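2-keto-3-deoxy-D-arabinonate dehydratase (Sulfolobus solfataricus, PDB 2Q18) dehydrates 2-dehydro-3-deoxy-D-arabinonate to 2,5-dioxopentanoate, a magnesium-dependent step in the oxidation of D-arabinonate to 2-oxoglutarate. Local coordinates at residues P113-K118 with Q238-D243; L146-D151 with R231-Q236. All coordinates share one frame; numbering follows the deposited sequence.

Contact 1 of 2, residues P113-K118 with Q238-D243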
loop_
_atom_site.group_PDB
_atom_site.type_symbol
_atom_site.label_atom_id
_atom_site.label_comp_id
_atom_site.label_asym_id
_atom_site.label_seq_id
_atom_site.Cartn_x
_atom_site.Cartn_y
_atom_site.Cartn_z
ATOM N N PRO A 113 16.897 -37.709 -3.759
ATOM C CA PRO A 113 15.653 -37.748 -4.528
ATOM C C PRO A 113 15.624 -36.682 -5.623
ATOM O O PRO A 113 16.438 -35.753 -5.608
ATOM C CB PRO A 113 14.584 -37.449 -3.473
ATOM C CG PRO A 113 15.280 -36.587 -2.477
ATOM C CD PRO A 113 16.696 -37.118 -2.421
ATOM N N GLU A 114 14.696 -36.824 -6.568
ATOM C CA GLU A 114 14.476 -35.799 -7.575
ATOM C C GLU A 114 13.635 -34.667 -6.990
ATOM O O GLU A 114 12.589 -34.910 -6.385
ATOM C CB GLU A 114 13.779 -36.383 -8.803
ATOM C CG GLU A 114 13.579 -35.375 -9.929
ATOM C CD GLU A 114 12.533 -35.809 -10.931
ATOM O OE1 GLU A 114 11.625 -36.574 -10.555
ATOM O OE2 GLU A 114 12.621 -35.379 -12.097
ATOM N N ILE A 115 14.113 -33.437 -7.162
ATOM C CA ILE A 115 13.393 -32.228 -6.750
ATOM C C ILE A 115 13.450 -31.249 -7.918
ATOM O O ILE A 115 14.530 -30.973 -8.442
ATOM C CB ILE A 115 14.048 -31.567 -5.495
ATOM C CG1 ILE A 115 13.961 -32.473 -4.253
ATOM C CG2 ILE A 115 13.467 -30.170 -5.215
ATOM C CD1 ILE A 115 12.555 -32.708 -3.698
ATOM N N PHE A 116 12.293 -30.737 -8.337
ATOM C CA PHE A 116 12.246 -29.760 -9.429
ATOM C C PHE A 116 11.305 -28.598 -9.115
ATOM O O PHE A 116 10.384 -28.741 -8.317
ATOM C CB PHE A 116 11.866 -30.434 -10.761
ATOM C CG PHE A 116 10.533 -31.147 -10.732
ATOM C CD1 PHE A 116 9.361 -30.478 -11.087
ATOM C CD2 PHE A 116 10.454 -32.488 -10.364
ATOM C CE1 PHE A 116 8.126 -31.132 -11.060
ATOM C CE2 PHE A 116 9.221 -33.154 -10.334
ATOM C CZ PHE A 116 8.057 -32.473 -10.682
ATOM N N PHE A 117 11.550 -27.449 -9.736
ATOM C CA PHE A 117 10.641 -26.312 -9.629
ATOM C C PHE A 117 9.469 -26.541 -10.583
ATOM O O PHE A 117 9.673 -26.829 -11.765
ATOM C CB PHE A 117 11.362 -25.001 -9.974
ATOM C CG PHE A 117 10.519 -23.766 -9.762
ATOM C CD1 PHE A 117 9.844 -23.174 -10.828
ATOM C CD2 PHE A 117 10.401 -23.196 -8.497
ATOM C CE1 PHE A 117 9.060 -22.027 -10.638
ATOM C CE2 PHE A 117 9.621 -22.055 -8.293
ATOM C CZ PHE A 117 8.948 -21.470 -9.366
ATOM N N LYS A 118 8.252 -26.396 -10.069
ATOM C CA LYS A 118 7.047 -26.719 -10.836
ATOM C C LYS A 118 6.296 -25.489 -11.349
ATOM O O LYS A 118 5.993 -25.404 -12.542
ATOM C CB LYS A 118 6.118 -27.629 -10.019
ATOM C CG LYS A 118 4.736 -27.890 -10.648
ATOM C CD LYS A 118 4.836 -28.553 -12.025
ATOM C CE LYS A 118 3.470 -28.615 -12.695
ATOM N NZ LYS A 118 3.543 -29.251 -14.054
ATOM N N GLN A 238 13.477 -32.182 3.233
ATOM C CA GLN A 238 14.903 -32.035 3.564
ATOM C C GLN A 238 15.730 -31.566 2.363
ATOM O O GLN A 238 16.466 -30.590 2.457
ATOM C CB GLN A 238 15.467 -33.350 4.131
ATOM C CG GLN A 238 16.980 -33.341 4.385
ATOM C CD GLN A 238 17.564 -34.710 4.759
ATOM O OE1 GLN A 238 18.769 -34.834 4.972
ATOM N NE2 GLN A 238 16.716 -35.734 4.837
ATOM N N TYR A 239 15.595 -32.255 1.233
ATOM C CA TYR A 239 16.366 -31.914 0.037
ATOM C C TYR A 239 15.861 -30.651 -0.671
ATOM O O TYR A 239 16.639 -29.960 -1.333
ATOM C CB TYR A 239 16.444 -33.105 -0.925
ATOM C CG TYR A 239 17.450 -34.151 -0.487
ATOM C CD1 TYR A 239 17.122 -35.106 0.479
ATOM C CD2 TYR A 239 18.738 -34.173 -1.025
ATOM C CE1 TYR A 239 18.053 -36.064 0.890
ATOM C CE2 TYR A 239 19.676 -35.126 -0.620
ATOM C CZ TYR A 239 19.326 -36.065 0.336
ATOM O OH TYR A 239 20.251 -37.002 0.738
ATOM N N LEU A 240 14.569 -30.358 -0.526
ATOM C CA LEU A 240 13.990 -29.127 -1.070
ATOM C C LEU A 240 14.607 -27.880 -0.430
ATOM O O LEU A 240 15.023 -26.958 -1.134
ATOM C CB LEU A 240 12.463 -29.103 -0.891
ATOM C CG LEU A 240 11.756 -27.768 -1.185
ATOM C CD1 LEU A 240 11.982 -27.328 -2.627
ATOM C CD2 LEU A 240 10.264 -27.835 -0.870
ATOM N N ILE A 241 14.661 -27.865 0.900
ATOM C CA ILE A 241 15.067 -26.666 1.641
ATOM C C ILE A 241 16.577 -26.532 1.853
ATOM O O ILE A 241 17.047 -25.485 2.313
ATOM C CB ILE A 241 14.305 -26.525 2.994
ATOM C CG1 ILE A 241 14.728 -27.616 3.990
ATOM C CG2 ILE A 241 12.792 -26.526 2.754
ATOM C CD1 ILE A 241 14.196 -27.409 5.407
ATOM N N ARG A 242 17.333 -27.572 1.502
ATOM C CA ARG A 242 18.790 -27.555 1.662
ATOM C C ARG A 242 19.434 -26.433 0.853
ATOM O O ARG A 242 19.381 -26.444 -0.380
ATOM C CB ARG A 242 19.408 -28.899 1.268
ATOM C CG ARG A 242 20.924 -28.943 1.445
ATOM C CD ARG A 242 21.495 -30.292 1.077
ATOM N NE ARG A 242 21.134 -31.329 2.045
ATOM C CZ ARG A 242 21.514 -32.601 1.949
ATOM N NH1 ARG A 242 22.263 -33.001 0.927
ATOM N NH2 ARG A 242 21.139 -33.474 2.874
ATOM N N ASP A 243 20.036 -25.476 1.562
ATOM C CA ASP A 243 20.676 -24.299 0.960
ATOM C C ASP A 243 19.723 -23.504 0.059
ATOM O O ASP A 243 20.154 -22.735 -0.804
ATOM C CB ASP A 243 21.946 -24.705 0.197
ATOM C CG ASP A 243 22.972 -25.389 1.093
ATOM O OD1 ASP A 243 23.081 -25.010 2.279
ATOM O OD2 ASP A 243 23.666 -26.305 0.608
#
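The segment 113-118, which brings P113 and I115 against Y239 and L240, is anchored at its far end by K118, whose NZ is gripped by three groups: it forms a salt bridge with D164 OD1, a magnesium ligand, and hydrogen bonds with the carbonyl oxygens of K182 and C187. The contact itself is apolar. P113 lays one corner of its ring over the phenol face of Y239, with CD 3.5 Å from the Y239 ring centroid and only 10° off the normal, a CH-pi contact. The neighbouring P113 CG lies 3.8 Å from Y239 CG. R242 NH2 lies over the opposite face of the phenol, displaced toward the rim. With an alanine in place of Y239, P113 CD would probably lose its CH-pi partner and a gap would open between the proline and R242. Along the segment, I115 CG1 approaches Y239 CB at 4.2 Å. With CG1 beside the backbone N (chi1 -65°), I115 CG2 is anti to it and meets L240 CD1 at 4.1 Å, the two side chains crossing at about a right angle. R242 is tied by a salt bridge to D136 of the second subunit, and P113 O accepts a hydrogen bond from Q180 NE2 of that subunit. The last turn of helix 233-241 packs beside strand 114-119, with W77 of the paired strand 76-80 touching both I115 and L240.

Contact 2 of 2, residues L146-D151 with R231-Q236; sequences LAVVLD and RKIEEQ
I233 reaches from the first turn of helix 233-241 toward strand 140-150 and splits at CB into two branches that touch different strand residues. CG2, the shorter branch, meets both methyls of V148, coming to 4.1 Å from V148 CG2 and 4.2 Å from V148 CG1. The longer branch runs through CG1, which is anti to the carbonyl carbon (chi1 -60°), and its extended chi2 of 164° carries CD1 on to L146, where I233 CD1 lies 4.2 Å from L146 CD2. L146 and I233 cross at about a right angle. The isoleucine therefore bridges two residues, L146 and V148, that lie on the same side of the strand. These are loose van der Waals distances over a modest, fully buried patch. K232 sits at the N-cap position; its O accepts a bond from Q236 N, and I233 N is hydrogen-bonded to Y204 OH. Q236 NE2 bonds back to R231 O at 3.1 Å, bent to 138° at the hydrogen and approaching from above the carbonyl plane. R231 NH2 makes a hydrogen-bonded salt bridge to E235 OE2, 2.8 Å long and straighter than the Q236 bond, on the syn side but tilted from the carboxylate plane; R231 NH1 is held separately by A110 O. The arrangement is a helix laid against the beta core of the FAH fold, packed on a strand that carries two of the magnesium ligands, E143 and E145.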
loop_
_atom_site.group_PDB
_atom_site.type_symbol
_atom_site.label_atom_id
_atom_site.label_comp_id
_atom_site.label_asym_id
_atom_site.label_seq_id
_atom_site.Cartn_x
_atom_site.Cartn_y
_atom_site.Cartn_z
ATOM N N LEU A 146 -0.501 -36.337 -3.798
ATOM C CA LEU A 146 -0.640 -35.663 -2.519
ATOM C C LEU A 146 0.400 -34.541 -2.489
ATOM O O LEU A 146 1.554 -34.746 -2.869
ATOM C CB LEU A 146 -0.405 -36.642 -1.361
ATOM C CG LEU A 146 -0.591 -36.100 0.061
ATOM C CD1 LEU A 146 -2.064 -35.786 0.328
ATOM C CD2 LEU A 146 -0.058 -37.082 1.096
ATOM N N ALA A 147 -0.021 -33.355 -2.062
ATOM C CA ALA A 147 0.885 -32.222 -1.936
ATOM C C ALA A 147 0.806 -31.650 -0.526
ATOM O O ALA A 147 -0.228 -31.759 0.133
ATOM C CB ALA A 147 0.557 -31.156 -2.969
ATOM N N VAL A 148 1.908 -31.060 -0.069
ATOM C CA VAL A 148 1.959 -30.425 1.251
ATOM C C VAL A 148 2.189 -28.919 1.144
ATOM O O VAL A 148 2.950 -28.457 0.290
ATOM C CB VAL A 148 3.047 -31.051 2.174
ATOM C CG1 VAL A 148 2.621 -32.438 2.644
ATOM C CG2 VAL A 148 4.407 -31.107 1.480
ATOM N N VAL A 149 1.512 -28.168 2.007
ATOM C CA VAL A 149 1.769 -26.738 2.159
ATOM C C VAL A 149 2.793 -26.576 3.287
ATOM O O VAL A 149 2.648 -27.168 4.357
ATOM C CB VAL A 149 0.476 -25.938 2.468
ATOM C CG1 VAL A 149 0.767 -24.440 2.531
ATOM C CG2 VAL A 149 -0.612 -26.216 1.417
ATOM N N LEU A 150 3.816 -25.763 3.037
ATOM C CA LEU A 150 4.975 -25.644 3.927
ATOM C C LEU A 150 5.185 -24.224 4.441
ATOM O O LEU A 150 4.907 -23.260 3.728
ATOM C CB LEU A 150 6.234 -26.060 3.162
ATOM C CG LEU A 150 6.806 -27.481 3.148
ATOM C CD1 LEU A 150 5.833 -28.579 3.580
ATOM C CD2 LEU A 150 7.429 -27.773 1.781
ATOM N N ASP A 151 5.695 -24.093 5.667
ATOM C CA ASP A 151 6.256 -22.810 6.106
ATOM C C ASP A 151 7.740 -22.737 5.727
ATOM O O ASP A 151 8.281 -23.691 5.153
ATOM C CB ASP A 151 5.988 -22.517 7.603
ATOM C CG ASP A 151 6.838 -23.362 8.568
ATOM O OD1 ASP A 151 7.825 -24.014 8.161
ATOM O OD2 ASP A 151 6.507 -23.356 9.774
ATOM N N ARG A 231 9.783 -43.060 -1.127
ATOM C CA ARG A 231 10.518 -41.865 -0.742
ATOM C C ARG A 231 9.610 -40.963 0.093
ATOM O O ARG A 231 8.710 -40.310 -0.441
ATOM C CB ARG A 231 11.018 -41.133 -1.988
ATOM C CG ARG A 231 12.084 -40.093 -1.712
ATOM C CD ARG A 231 13.448 -40.730 -1.521
ATOM N NE ARG A 231 14.052 -41.139 -2.787
ATOM C CZ ARG A 231 15.358 -41.287 -2.975
ATOM N NH1 ARG A 231 15.818 -41.658 -4.163
ATOM N NH2 ARG A 231 16.205 -41.053 -1.978
ATOM N N LYS A 232 9.848 -40.935 1.402
ATOM C CA LYS A 232 8.971 -40.223 2.334
ATOM C C LYS A 232 9.023 -38.696 2.183
ATOM O O LYS A 232 10.012 -38.140 1.696
ATOM C CB LYS A 232 9.231 -40.664 3.781
ATOM C CG LYS A 232 10.569 -40.214 4.374
ATOM C CD LYS A 232 11.063 -41.182 5.455
ATOM C CE LYS A 232 10.192 -41.149 6.711
ATOM N NZ LYS A 232 10.801 -41.916 7.833
ATOM N N ILE A 233 7.946 -38.038 2.606
ATOM C CA ILE A 233 7.771 -36.593 2.441
ATOM C C ILE A 233 8.832 -35.796 3.208
ATOM O O ILE A 233 9.398 -34.841 2.675
ATOM C CB ILE A 233 6.340 -36.151 2.848
ATOM C CG1 ILE A 233 5.301 -36.866 1.972
ATOM C CG2 ILE A 233 6.192 -34.627 2.761
ATOM C CD1 ILE A 233 3.883 -36.810 2.506
ATOM N N GLU A 234 9.087 -36.203 4.451
ATOM C CA GLU A 234 10.137 -35.629 5.301
ATOM C C GLU A 234 11.473 -35.507 4.558
ATOM O O GLU A 234 12.128 -34.468 4.619
ATOM C CB GLU A 234 10.290 -36.480 6.570
ATOM C CG GLU A 234 11.468 -36.130 7.479
ATOM C CD GLU A 234 11.673 -37.146 8.612
ATOM O OE1 GLU A 234 11.366 -38.348 8.420
ATOM O OE2 GLU A 234 12.153 -36.740 9.695
ATOM N N GLU A 235 11.854 -36.564 3.844
ATOM C CA GLU A 235 13.092 -36.577 3.071
ATOM C C GLU A 235 13.014 -35.640 1.867
ATOM O O GLU A 235 13.998 -34.975 1.525
ATOM C CB GLU A 235 13.427 -38.000 2.615
ATOM C CG GLU A 235 14.795 -38.137 1.949
ATOM C CD GLU A 235 15.072 -39.540 1.426
ATOM O OE1 GLU A 235 14.478 -40.515 1.943
ATOM O OE2 GLU A 235 15.891 -39.668 0.490
ATOM N N GLN A 236 11.847 -35.594 1.224
ATOM C CA GLN A 236 11.636 -34.692 0.093
ATOM C C GLN A 236 11.803 -33.240 0.543
ATOM O O GLN A 236 12.459 -32.451 -0.138
ATOM C CB GLN A 236 10.254 -34.894 -0.533
ATOM C CG GLN A 236 9.988 -36.307 -1.060
ATOM C CD GLN A 236 8.636 -36.425 -1.748
ATOM O OE1 GLN A 236 7.966 -35.422 -2.003
ATOM N NE2 GLN A 236 8.234 -37.651 -2.057
#

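In the fold
Contacts 1 and 2 lie at successive parts of helix 233-241, their centres 10 Å apart. The helix spans a run of paired strands, 114-119, 76-80, 250-253 and 140-150, with contact 1 on the first and contact 2 on the last. They also meet directly: I115 CD1 lies 3.6 Å from Q236 O, P113 CB 3.8 Å from R231 NE, and L240 CD2 3.9 Å from L150 CD2. Both lie near the active site. The side chain of P113 is about 8 Å from that of the substrate-binding I81, and that of L146, which directly follows the magnesium ligand E145 in the chain, about 5 Å from that of E145. Only contact 1 also reaches the second subunit.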